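Local atomic coordinates of Amy13K (Eubacterium rectale DSM 17629, PDB entry 6B3P), a protein that binds starch-derived maltooligosaccharides through two family 26 carbohydrate-binding modules of a surface-anchored gut-bacterial alpha-amylase, probably to hold the enzyme on starch. Residues Tyr85-Asp88 against Gly89-Glu93. Numbering follows the deposited sequence.
Sequences YWFD and GSLSE
Trp86 and Ser92 form an antiparallel hydrogen-bonded pair in a beta hairpin, Trp86 N reaching Ser92 O at 2.8 Å and Ser92 N returning to Trp86 O at 2.9 Å; Phe87 and Leu91 follow as the non-hydrogen-bonded pair. Nearer the turn, Asp88 N makes a longer bond of 3.3 Å to Ser90 O. Gly89 turns the chain at a positive phi of 92°, where a CB would jam against the carbonyl of Asp88. A water joins that carbonyl to Ser90 OG, a small polar side chain suited to an exposed turn. On one sheet face, a chi1 of -163° sets Phe87 CG opposite the backbone N and swings the ring in against the turn backbone, with Ser90 C 3.7 Å over one face, offset toward the rim. An alanine in place of Phe87 would probably leave the Ser90 backbone without an apolar ring against it and Leu91 CD1 with Tyr85 alone of its two aromatic neighbours here. Leu91 CD1 packs against Tyr85 CD1 at 3.6 Å, the two side chains crossing at a slant. Alongside the tyrosine runs Glu93, whose methylene CG packs 3.4 Å from Tyr85 CE1, its carboxylate turned 75° from the ring. On the Trp86 face, Ser92 OG bonds to Thr94 N, while the broad indole meets Trp44 and, edge-to-face, Trp99. Strand 2-8 runs parallel to strand 82-87 on its other flank, leaving strand 91-92 outermost in the first module's sheet, with Leu75 of strand 73-75 against Tyr85 and Leu91.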
loop_
_atom_site.group_PDB
_atom_site.type_symbol
_atom_site.label_atom_id
_atom_site.label_comp_id
_atom_site.label_asym_id
_atom_site.label_seq_id
_atom_site.Cartn_x
_atom_site.Cartn_y
_atom_site.Cartn_z
ATOM N N TYR A 85 -0.004 -5.089 -11.247
ATOM C CA TYR A 85 -0.323 -4.955 -12.663
ATOM C C TYR A 85 -0.540 -3.496 -13.042
ATOM O O TYR A 85 -1.018 -2.698 -12.236
ATOM C CB TYR A 85 -1.575 -5.763 -13.016
ATOM C CG TYR A 85 -1.408 -7.261 -12.922
ATOM C CD1 TYR A 85 -0.905 -7.993 -13.989
ATOM C CD2 TYR A 85 -1.769 -7.947 -11.771
ATOM C CE1 TYR A 85 -0.757 -9.364 -13.907
ATOM C CE2 TYR A 85 -1.626 -9.316 -11.680
ATOM C CZ TYR A 85 -1.120 -10.021 -12.750
ATOM O OH TYR A 85 -0.975 -11.388 -12.663
ATOM N N TRP A 86 -0.179 -3.163 -14.277
ATOM C CA TRP A 86 -0.522 -1.879 -14.876
ATOM C C TRP A 86 -1.329 -2.126 -16.142
ATOM O O TRP A 86 -0.902 -2.892 -17.005
ATOM C CB TRP A 86 0.733 -1.069 -15.209
ATOM C CG TRP A 86 1.472 -0.555 -14.008
ATOM C CD1 TRP A 86 1.376 0.690 -13.456
ATOM C CD2 TRP A 86 2.427 -1.270 -13.214
ATOM N NE1 TRP A 86 2.209 0.792 -12.370
ATOM C CE2 TRP A 86 2.863 -0.397 -12.199
ATOM C CE3 TRP A 86 2.951 -2.565 -13.263
ATOM C CZ2 TRP A 86 3.801 -0.777 -11.241
ATOM C CZ3 TRP A 86 3.882 -2.940 -12.309
ATOM C CH2 TRP A 86 4.298 -2.049 -11.313
ATOM N N PHE A 87 -2.496 -1.496 -16.250
ATOM C CA PHE A 87 -3.296 -1.618 -17.461
ATOM C C PHE A 87 -3.365 -0.284 -18.192
ATOM O O PHE A 87 -4.002 0.662 -17.737
ATOM C CB PHE A 87 -4.705 -2.121 -17.149
ATOM C CG PHE A 87 -5.424 -2.645 -18.354
ATOM C CD1 PHE A 87 -6.009 -1.773 -19.261
ATOM C CD2 PHE A 87 -5.499 -4.006 -18.594
ATOM C CE1 PHE A 87 -6.664 -2.249 -20.380
ATOM C CE2 PHE A 87 -6.155 -4.491 -19.712
ATOM C CZ PHE A 87 -6.738 -3.610 -20.606
ATOM N N ASP A 88 -2.689 -0.239 -19.334
ATOM C CA ASP A 88 -2.614 0.948 -20.173
ATOM C C ASP A 88 -2.633 0.491 -21.629
ATOM O O ASP A 88 -1.596 0.435 -22.290
ATOM C CB ASP A 88 -1.346 1.753 -19.853
ATOM C CG ASP A 88 -1.237 3.036 -20.660
ATOM O OD1 ASP A 88 -2.228 3.416 -21.312
ATOM O OD2 ASP A 88 -0.163 3.673 -20.627
ATOM N N GLY A 89 -3.822 0.144 -22.115
ATOM C CA GLY A 89 -3.971 -0.423 -23.441
ATOM C C GLY A 89 -3.919 -1.938 -23.427
ATOM O O GLY A 89 -4.421 -2.596 -24.339
ATOM N N SER A 90 -3.308 -2.490 -22.385
ATOM C CA SER A 90 -3.152 -3.933 -22.248
ATOM C C SER A 90 -2.568 -4.251 -20.878
ATOM O O SER A 90 -2.067 -3.363 -20.191
ATOM C CB SER A 90 -2.253 -4.493 -23.351
ATOM O OG SER A 90 -0.942 -3.964 -23.248
ATOM N N LEU A 91 -2.625 -5.520 -20.488
ATOM C CA LEU A 91 -2.127 -5.935 -19.183
ATOM C C LEU A 91 -0.604 -6.023 -19.179
ATOM O O LEU A 91 -0.002 -6.647 -20.052
ATOM C CB LEU A 91 -2.731 -7.282 -18.786
ATOM C CG LEU A 91 -2.520 -7.735 -17.339
ATOM C CD1 LEU A 91 -3.279 -6.841 -16.366
ATOM C CD2 LEU A 91 -2.955 -9.181 -17.187
ATOM N N SER A 92 0.006 -5.382 -18.187
ATOM C CA SER A 92 1.455 -5.388 -18.025
ATOM C C SER A 92 1.836 -5.635 -16.571
ATOM O O SER A 92 1.086 -5.282 -15.663
ATOM C CB SER A 92 2.050 -4.060 -18.497
ATOM O OG SER A 92 3.445 -4.010 -18.246
ATOM N N GLU A 93 3.003 -6.241 -16.360
ATOM C CA GLU A 93 3.578 -6.404 -15.025
ATOM C C GLU A 93 4.875 -5.609 -14.906
ATOM O O GLU A 93 5.632 -5.765 -13.945
ATOM C CB GLU A 93 3.832 -7.881 -14.723
ATOM C CG GLU A 93 2.565 -8.676 -14.511
ATOM C CD GLU A 93 2.829 -10.159 -14.340
ATOM O OE1 GLU A 93 3.798 -10.518 -13.641
ATOM O OE2 GLU A 93 2.069 -10.961 -14.915
HETATM O O HOH W 1 -0.652 -1.690 -24.470
#